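Local coordinates for protein putative alcohol dehydrogenase (Sinorhizobium meliloti, PDB 4J6F) that probably works as a medium-chain dehydrogenase/reductase that oxidises alcohols with the help of a nicotinamide cofactor, at residues H28-T33 with A163-L168; A244-I249 with N372-L377; V278-G283 with N288-I293. One frame throughout, in Å; residues are numbered along the deposited sequence.

Interaction 1: H28-T33 with A163-L168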
loop_
_atom_site.group_PDB
_atom_site.type_symbol
_atom_site.label_atom_id
_atom_site.label_comp_id
_atom_site.label_asym_id
_atom_site.label_seq_id
_atom_site.Cartn_x
_atom_site.Cartn_y
_atom_site.Cartn_z
ATOM N N HIS A 28 -44.788 -19.651 -18.146
ATOM C CA HIS A 28 -44.927 -20.147 -19.527
ATOM C C HIS A 28 -44.919 -19.079 -20.612
ATOM O O HIS A 28 -45.185 -19.365 -21.775
ATOM C CB HIS A 28 -46.148 -21.044 -19.655
ATOM C CG HIS A 28 -46.058 -22.271 -18.817
ATOM N ND1 HIS A 28 -46.821 -22.457 -17.689
ATOM C CD2 HIS A 28 -45.254 -23.357 -18.911
ATOM C CE1 HIS A 28 -46.515 -23.617 -17.137
ATOM N NE2 HIS A 28 -45.563 -24.181 -17.858
ATOM N N SER A 29 -44.588 -17.856 -20.220
ATOM C CA SER A 29 -44.370 -16.753 -21.141
ATOM C C SER A 29 -42.905 -16.645 -21.556
ATOM O O SER A 29 -42.550 -15.766 -22.340
ATOM C CB SER A 29 -44.773 -15.444 -20.470
ATOM O OG SER A 29 -46.158 -15.426 -20.189
ATOM N N VAL A 30 -42.054 -17.513 -21.014
ATOM C CA VAL A 30 -40.622 -17.477 -21.292
ATOM C C VAL A 30 -40.352 -18.032 -22.691
ATOM O O VAL A 30 -40.576 -19.219 -22.930
ATOM C CB VAL A 30 -39.845 -18.311 -20.259
ATOM C CG1 VAL A 30 -38.349 -18.207 -20.495
ATOM C CG2 VAL A 30 -40.211 -17.876 -18.852
ATOM N N PRO A 31 -39.866 -17.176 -23.617
ATOM C CA PRO A 31 -39.650 -17.576 -25.019
ATOM C C PRO A 31 -38.373 -18.399 -25.195
ATOM O O PRO A 31 -37.587 -18.516 -24.260
ATOM C CB PRO A 31 -39.547 -16.229 -25.754
ATOM C CG PRO A 31 -39.026 -15.270 -24.727
ATOM C CD PRO A 31 -39.465 -15.771 -23.374
ATOM N N LYS A 32 -38.168 -18.974 -26.375
ATOM C CA LYS A 32 -36.963 -19.775 -26.609
ATOM C C LYS A 32 -35.784 -18.933 -27.130
ATOM O O LYS A 32 -34.620 -19.314 -26.972
ATOM C CB LYS A 32 -37.255 -20.996 -27.495
ATOM C CG LYS A 32 -38.309 -21.975 -26.946
ATOM C CD LYS A 32 -37.987 -22.547 -25.554
ATOM C CE LYS A 32 -38.480 -23.979 -25.348
ATOM N NZ LYS A 32 -39.924 -24.190 -25.680
ATOM N N THR A 33 -36.080 -17.781 -27.730
ATOM C CA THR A 33 -35.038 -16.819 -28.083
ATOM C C THR A 33 -35.346 -15.447 -27.472
ATOM O O THR A 33 -36.489 -15.156 -27.103
ATOM C CB THR A 33 -34.817 -16.711 -29.614
ATOM O OG1 THR A 33 -35.999 -16.212 -30.248
ATOM C CG2 THR A 33 -34.442 -18.065 -30.218
ATOM N N ALA A 163 -29.657 -8.142 -21.502
ATOM C CA ALA A 163 -30.474 -9.131 -22.188
ATOM C C ALA A 163 -31.839 -9.152 -21.492
ATOM O O ALA A 163 -32.002 -8.499 -20.442
ATOM C CB ALA A 163 -29.815 -10.489 -22.097
ATOM N N GLU A 164 -32.814 -9.869 -22.070
ATOM C CA GLU A 164 -34.163 -9.982 -21.474
ATOM C C GLU A 164 -34.229 -11.020 -20.343
ATOM O O GLU A 164 -35.088 -10.926 -19.464
ATOM C CB GLU A 164 -35.217 -10.298 -22.529
ATOM C CG GLU A 164 -35.414 -9.191 -23.547
ATOM C CD GLU A 164 -36.378 -9.557 -24.674
ATOM O OE1 GLU A 164 -36.279 -10.664 -25.261
ATOM O OE2 GLU A 164 -37.236 -8.709 -24.986
ATOM N N TYR A 165 -33.317 -11.993 -20.369
ATOM C CA TYR A 165 -33.277 -13.064 -19.380
ATOM C C TYR A 165 -31.850 -13.378 -18.982
ATOM O O TYR A 165 -30.932 -13.213 -19.776
ATOM C CB TYR A 165 -33.949 -14.324 -19.928
ATOM C CG TYR A 165 -35.403 -14.119 -20.246
ATOM C CD1 TYR A 165 -36.369 -14.218 -19.246
ATOM C CD2 TYR A 165 -35.816 -13.799 -21.538
ATOM C CE1 TYR A 165 -37.707 -14.009 -19.521
ATOM C CE2 TYR A 165 -37.159 -13.590 -21.822
ATOM C CZ TYR A 165 -38.091 -13.696 -20.805
ATOM O OH TYR A 165 -39.421 -13.501 -21.068
HETATM N N MSE A 166 -31.654 -13.836 -17.754
HETATM C CA MSE A 166 -30.313 -14.155 -17.286
HETATM C C MSE A 166 -30.359 -15.340 -16.372
HETATM O O MSE A 166 -31.249 -15.442 -15.508
HETATM C CB MSE A 166 -29.748 -12.939 -16.560
HETATM C CG MSE A 166 -28.267 -13.073 -16.240
HETATM SE SE MSE A 166 -27.797 -11.597 -15.024
HETATM C CE MSE A 166 -26.194 -12.414 -14.234
ATOM N N ALA A 167 -29.407 -16.252 -16.568
ATOM C CA ALA A 167 -29.198 -17.382 -15.659
ATOM C C ALA A 167 -28.188 -16.980 -14.591
ATOM O O ALA A 167 -27.279 -16.204 -14.874
ATOM C CB ALA A 167 -28.689 -18.586 -16.434
ATOM N N LEU A 168 -28.346 -17.487 -13.372
ATOM C CA LEU A 168 -27.379 -17.232 -12.291
ATOM C C LEU A 168 -27.646 -18.141 -11.112
ATOM O O LEU A 168 -28.773 -18.584 -10.937
ATOM C CB LEU A 168 -27.444 -15.780 -11.819
ATOM C CG LEU A 168 -28.744 -15.332 -11.172
ATOM C CD1 LEU A 168 -28.453 -14.452 -9.970
ATOM C CD2 LEU A 168 -29.605 -14.611 -12.186
#
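Tyr-165 reaches out from its strand to meet Val-30 and Pro-31 of the loop 28-33, and almost all of the contact is carried by the outer half of its ring. Its CB already points toward the loop but touches neither residue. With CG anti to the carbonyl carbon, chi1 -62°, the ring continues outward across the gap between the two backbones, which is 8.8 Å wide between the CA atoms of Val-30 and Tyr-165. CD1 is still 4.6 Å from Val-30 CG1, and one atom further on CE1 comes to 4.4 Å from the same methyl, which lies over one face of the ring. Strand 165-169 pairs antiparallel with strand 63-72 in the GroES-like domain, so the tyrosine joins this sheet to the loop between helix 23-28 and strand 33-39. Val-30 itself also packs on Leu-65 and Val-119 of the sheet, while Met-34 and Lys-67 touch Tyr-165. On the other ring branch CE2 meets the pyrrolidine of Pro-31, 3.5 Å from its CD and 3.8 Å from its CG. The proline approaches obliquely, its side chain coming from the direction opposite to that of the tyrosine. CZ is 3.6 Å from Pro-31 CD. An alanine in place of Tyr-165 would remove the whole ring, and Pro-31 and the CG1 methyl of Val-30 would probably face a gap beside the strand. At the tip, OH lies 3.2 Å from Pro-31 CD, with the backbone O of Ser-29 further off at 4.1 Å.

Interaction 2: A244-I249 with N372-L377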
loop_
_atom_site.group_PDB
_atom_site.type_symbol
_atom_site.label_atom_id
_atom_site.label_comp_id
_atom_site.label_asym_id
_atom_site.label_seq_id
_atom_site.Cartn_x
_atom_site.Cartn_y
_atom_site.Cartn_z
ATOM N N ALA A 244 -22.850 21.137 -6.110
ATOM C CA ALA A 244 -24.113 21.079 -5.387
ATOM C C ALA A 244 -24.650 19.660 -5.356
ATOM O O ALA A 244 -25.261 19.254 -4.368
ATOM C CB ALA A 244 -25.127 22.041 -5.977
ATOM N N ALA A 245 -24.397 18.897 -6.415
ATOM C CA ALA A 245 -24.792 17.491 -6.445
ATOM C C ALA A 245 -24.050 16.666 -5.396
ATOM O O ALA A 245 -24.625 15.740 -4.812
ATOM C CB ALA A 245 -24.583 16.896 -7.825
HETATM N N MSE A 246 -22.783 17.000 -5.154
HETATM C CA MSE A 246 -21.982 16.248 -4.193
HETATM C C MSE A 246 -22.459 16.552 -2.808
HETATM O O MSE A 246 -22.605 15.639 -1.993
HETATM C CB MSE A 246 -20.492 16.526 -4.340
HETATM C CG MSE A 246 -19.928 16.109 -5.694
HETATM SE SE MSE A 246 -20.128 14.172 -6.039
HETATM C CE MSE A 246 -21.916 14.095 -6.864
ATOM N N LEU A 247 -22.732 17.828 -2.528
ATOM C CA LEU A 247 -23.360 18.208 -1.265
ATOM C C LEU A 247 -24.674 17.438 -1.036
ATOM O O LEU A 247 -24.977 16.996 0.081
ATOM C CB LEU A 247 -23.589 19.722 -1.205
ATOM C CG LEU A 247 -22.344 20.613 -1.098
ATOM C CD1 LEU A 247 -22.704 22.090 -1.147
ATOM C CD2 LEU A 247 -21.502 20.311 0.144
ATOM N N ASP A 248 -25.430 17.244 -2.106
ATOM C CA ASP A 248 -26.720 16.578 -2.004
ATOM C C ASP A 248 -26.620 15.119 -1.577
ATOM O O ASP A 248 -27.528 14.596 -0.949
ATOM C CB ASP A 248 -27.480 16.672 -3.325
ATOM C CG ASP A 248 -28.972 16.819 -3.128
ATOM O OD1 ASP A 248 -29.470 16.497 -2.032
ATOM O OD2 ASP A 248 -29.646 17.274 -4.073
ATOM N N ILE A 249 -25.526 14.457 -1.918
ATOM C CA ILE A 249 -25.385 13.055 -1.548
ATOM C C ILE A 249 -24.584 12.839 -0.266
ATOM O O ILE A 249 -24.337 11.697 0.107
ATOM C CB ILE A 249 -24.842 12.189 -2.707
ATOM C CG1 ILE A 249 -23.414 12.589 -3.066
ATOM C CG2 ILE A 249 -25.759 12.300 -3.917
ATOM C CD1 ILE A 249 -22.725 11.627 -4.004
ATOM N N ASN A 372 -21.345 13.369 -18.219
ATOM C CA ASN A 372 -22.078 14.603 -17.917
ATOM C C ASN A 372 -23.386 14.287 -17.232
ATOM O O ASN A 372 -24.467 14.620 -17.739
ATOM C CB ASN A 372 -22.309 15.425 -19.171
ATOM C CG ASN A 372 -21.016 15.801 -19.845
ATOM O OD1 ASN A 372 -20.074 16.252 -19.195
ATOM N ND2 ASN A 372 -20.948 15.594 -21.149
ATOM N N PHE A 373 -23.265 13.618 -16.085
ATOM C CA PHE A 373 -24.391 13.177 -15.268
ATOM C C PHE A 373 -23.857 12.772 -13.894
ATOM O O PHE A 373 -22.639 12.628 -13.708
ATOM C CB PHE A 373 -25.121 11.996 -15.924
ATOM C CG PHE A 373 -24.294 10.752 -16.013
ATOM C CD1 PHE A 373 -24.217 9.875 -14.940
ATOM C CD2 PHE A 373 -23.580 10.462 -17.161
ATOM C CE1 PHE A 373 -23.445 8.733 -15.009
ATOM C CE2 PHE A 373 -22.803 9.313 -17.239
ATOM C CZ PHE A 373 -22.732 8.452 -16.157
ATOM N N VAL A 374 -24.769 12.579 -12.940
ATOM C CA VAL A 374 -24.398 12.129 -11.599
ATOM C C VAL A 374 -25.052 10.804 -11.234
ATOM O O VAL A 374 -26.167 10.515 -11.653
ATOM C CB VAL A 374 -24.742 13.165 -10.524
ATOM C CG1 VAL A 374 -24.387 12.614 -9.145
ATOM C CG2 VAL A 374 -23.996 14.461 -10.790
ATOM N N GLY A 375 -24.342 10.003 -10.444
ATOM C CA GLY A 375 -24.828 8.683 -10.074
ATOM C C GLY A 375 -24.672 7.690 -11.213
ATOM O O GLY A 375 -23.593 7.582 -11.806
ATOM N N LYS A 376 -25.728 6.946 -11.510
ATOM C CA LYS A 376 -25.619 5.829 -12.431
ATOM C C LYS A 376 -26.669 5.792 -13.531
ATOM O O LYS A 376 -27.794 6.215 -13.350
ATOM C CB LYS A 376 -25.630 4.518 -11.646
ATOM C CG LYS A 376 -24.947 4.631 -10.296
ATOM C CD LYS A 376 -24.149 3.397 -9.915
ATOM C CE LYS A 376 -23.450 2.760 -11.096
ATOM N NZ LYS A 376 -24.116 1.491 -11.481
ATOM N N LEU A 377 -26.267 5.267 -14.681
ATOM C CA LEU A 377 -27.162 5.049 -15.809
ATOM C C LEU A 377 -27.655 3.602 -15.778
ATOM O O LEU A 377 -26.893 2.671 -15.449
ATOM C CB LEU A 377 -26.483 5.401 -17.136
ATOM C CG LEU A 377 -25.915 6.828 -17.277
ATOM C CD1 LEU A 377 -25.422 7.068 -18.695
ATOM C CD2 LEU A 377 -26.896 7.931 -16.895
#
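Val-374 alone of 372-377 meets the helix segment, through Ala-245 and Met-246. The segment comes in through Phe-373, whose ring stays on the side of the strand: Leu-377 CG sits 3.7 Å above the plane of the Phe-373 ring, displaced from the ring centre, and Gly-375 O lies at the ring edge in its plane. The backbone O of Phe-373 also receives a weak hydrogen bond from Lys-242 NZ. Next comes Val-374, which points toward the helix and divides its two methyls between two residues. CG1, anti to the backbone N at chi1 178°, goes to Met-246, where it lies 3.7 Å from CE. CG2 takes the other direction and rests 3.9 Å from Ala-245 CB, a methyl that itself faces the loop. Helix 243-248 follows strand 233-238 of the parallel, Rossmann-type sheet, whereas strand 376-380 belongs to the mixed sheet with 63-72, so this small apolar patch bridges two parts of the fold. Met-246, a selenomethionine, bends at chi2 and again at chi3 (88°), which brings CE round to the valine although its CB does not aim there; the two side chains run past one another, pointing opposite ways. Its buried body packs on Ile-224, Ala-236 and Val-254 of the parallel-sheet region. Gly-375 then turns the chain with a positive phi of 76°. Lys-376 opens the strand, its NZ forming a salt bridge with Asp-113, and Leu-377 pairs through its backbone with Met-73.

Interaction 3: V278-G283 with N288-I293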
loop_
_atom_site.group_PDB
_atom_site.type_symbol
_atom_site.label_atom_id
_atom_site.label_comp_id
_atom_site.label_asym_id
_atom_site.label_seq_id
_atom_site.Cartn_x
_atom_site.Cartn_y
_atom_site.Cartn_z
ATOM N N VAL A 278 -7.350 8.677 1.333
ATOM C CA VAL A 278 -7.663 9.117 0.002
ATOM C C VAL A 278 -8.238 7.917 -0.729
ATOM O O VAL A 278 -7.643 6.838 -0.729
ATOM C CB VAL A 278 -6.414 9.651 -0.720
ATOM C CG1 VAL A 278 -6.624 9.707 -2.229
ATOM C CG2 VAL A 278 -6.042 11.021 -0.187
ATOM N N ALA A 279 -9.434 8.109 -1.288
ATOM C CA ALA A 279 -10.072 7.166 -2.200
ATOM C C ALA A 279 -9.921 7.766 -3.596
ATOM O O ALA A 279 -10.519 8.804 -3.919
ATOM C CB ALA A 279 -11.537 6.983 -1.838
ATOM N N ASP A 280 -9.085 7.138 -4.410
ATOM C CA ASP A 280 -8.736 7.664 -5.723
ATOM C C ASP A 280 -9.402 6.873 -6.836
ATOM O O ASP A 280 -9.261 5.652 -6.905
ATOM C CB ASP A 280 -7.227 7.613 -5.901
ATOM C CG ASP A 280 -6.763 8.271 -7.174
ATOM O OD1 ASP A 280 -7.512 9.068 -7.787
ATOM O OD2 ASP A 280 -5.612 7.994 -7.559
ATOM N N LEU A 281 -10.128 7.561 -7.708
ATOM C CA LEU A 281 -10.731 6.884 -8.845
ATOM C C LEU A 281 -10.283 7.475 -10.157
ATOM O O LEU A 281 -10.741 7.062 -11.227
ATOM C CB LEU A 281 -12.239 6.883 -8.721
ATOM C CG LEU A 281 -12.483 5.971 -7.526
ATOM C CD1 LEU A 281 -13.542 6.526 -6.577
ATOM C CD2 LEU A 281 -12.738 4.541 -7.980
ATOM N N VAL A 282 -9.415 8.473 -10.062
ATOM C CA VAL A 282 -8.856 9.158 -11.212
ATOM C C VAL A 282 -7.415 8.772 -11.542
ATOM O O VAL A 282 -7.107 8.456 -12.675
ATOM C CB VAL A 282 -8.925 10.677 -10.995
ATOM C CG1 VAL A 282 -8.433 11.422 -12.213
ATOM C CG2 VAL A 282 -10.338 11.088 -10.662
ATOM N N GLY A 283 -6.542 8.781 -10.542
ATOM C CA GLY A 283 -5.127 8.531 -10.755
ATOM C C GLY A 283 -4.502 9.545 -11.690
ATOM O O GLY A 283 -4.797 10.745 -11.612
ATOM N N ASN A 288 0.413 11.931 -7.548
ATOM C CA ASN A 288 1.447 12.445 -6.673
ATOM C C ASN A 288 0.906 13.488 -5.700
ATOM O O ASN A 288 1.325 13.546 -4.542
ATOM C CB ASN A 288 2.619 13.015 -7.466
ATOM C CG ASN A 288 3.776 13.430 -6.566
ATOM O OD1 ASN A 288 4.361 12.596 -5.869
ATOM N ND2 ASN A 288 4.098 14.728 -6.558
ATOM N N ASP A 289 -0.030 14.305 -6.161
ATOM C CA ASP A 289 -0.587 15.344 -5.310
ATOM C C ASP A 289 -1.369 14.754 -4.150
ATOM O O ASP A 289 -1.317 15.269 -3.032
ATOM C CB ASP A 289 -1.452 16.310 -6.119
ATOM C CG ASP A 289 -0.632 17.365 -6.828
ATOM O OD1 ASP A 289 0.601 17.450 -6.602
ATOM O OD2 ASP A 289 -1.225 18.129 -7.608
ATOM N N LEU A 290 -2.086 13.670 -4.425
ATOM C CA LEU A 290 -2.855 13.001 -3.403
ATOM C C LEU A 290 -1.944 12.466 -2.291
ATOM O O LEU A 290 -2.261 12.607 -1.106
ATOM C CB LEU A 290 -3.658 11.881 -4.025
ATOM C CG LEU A 290 -4.758 12.360 -4.947
ATOM C CD1 LEU A 290 -5.294 11.170 -5.714
ATOM C CD2 LEU A 290 -5.863 13.038 -4.158
ATOM N N LEU A 291 -0.813 11.869 -2.678
ATOM C CA LEU A 291 0.198 11.421 -1.714
ATOM C C LEU A 291 0.779 12.576 -0.907
ATOM O O LEU A 291 1.174 12.386 0.245
ATOM C CB LEU A 291 1.335 10.658 -2.396
ATOM C CG LEU A 291 1.043 9.419 -3.255
ATOM C CD1 LEU A 291 2.364 8.800 -3.696
ATOM C CD2 LEU A 291 0.172 8.386 -2.548
ATOM N N LYS A 292 0.835 13.764 -1.505
ATOM C CA LYS A 292 1.302 14.954 -0.792
ATOM C C LYS A 292 0.303 15.387 0.283
ATOM O O LYS A 292 0.689 15.707 1.409
ATOM C CB LYS A 292 1.561 16.103 -1.763
ATOM C CG LYS A 292 2.748 15.898 -2.691
ATOM C CD LYS A 292 2.889 17.064 -3.671
ATOM C CE LYS A 292 3.071 18.398 -2.951
ATOM N NZ LYS A 292 2.665 19.559 -3.784
ATOM N N ILE A 293 -0.978 15.384 -0.086
ATOM C CA ILE A 293 -2.087 15.823 0.766
ATOM C C ILE A 293 -2.319 14.875 1.942
ATOM O O ILE A 293 -2.604 15.306 3.054
ATOM C CB ILE A 293 -3.373 15.953 -0.074
ATOM C CG1 ILE A 293 -3.296 17.202 -0.957
ATOM C CG2 ILE A 293 -4.612 15.992 0.806
ATOM C CD1 ILE A 293 -4.127 17.136 -2.227
#
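Leu-290 fills the angle between Val-278 and Asp-280 inside a beta-alpha-beta unit, in which strand 277-280 leads through helix 287-293 to strand 299-302 of the Rossmann-type sheet. The closely packed part is formed by these three buried side chains. The two branches of Leu-290 share the work: CD2 lies 3.9 Å from Val-278 CG1, while CD1 settles over the face of the Asp-280 carboxylate. It is 3.6 Å from CG and an equal 3.7 Å from OD1 and from OD2, so the methyl covers the flat of the group rather than its edge. The carboxylate is placed there by a CG anti to the backbone N, chi1 -174°. Leu-211 of the neighbouring strand 209-212 touches both Val-278 and Leu-290.

The flanks are looser. Ile-293 CG2, a turn further along the helix, stays 5.3 Å from Val-278 CG2, and the side chain packs instead on helix 262-270. On the outer side of the helix, Lys-292 forms a salt bridge with Asp-89 of the second subunit.

Both oxygens of the buried carboxylate have partners, OD2 Tyr-300 OH, and OD1 Thr-213 OG1 and two backbone N-H groups. From the face opposite Leu-290 CD1, Val-282 N closes an Asx turn onto Asp-280 OD1 at 3.0 Å with a bent 147° angle, and Gly-283 N completes an Asx motif at 2.9 Å, almost straight at 172°.

Overall arrangement
From the N terminus, interaction 1 is the first to close: the loop before strand 33-39 meets strand 165-169, enclosing 129 residues, with strands 63-72 and 113-121 among them. Interaction 2 opens later, at helix 243-248, and closes only at the run into the C-terminal strand 376-380. Interaction 3 is nested in that long loop as a local beta-alpha closure with four residues between its segments. Interactions 1 and 2 both reach the mixed sheet, although their centres are about 34 Å apart. Interaction 2 links that sheet to the parallel one, where interaction 3 packs helix 287-293 on strand 277-280, about 21 Å away between centres. Interactions 1 and 3 stand on opposite sides of the chain's centre.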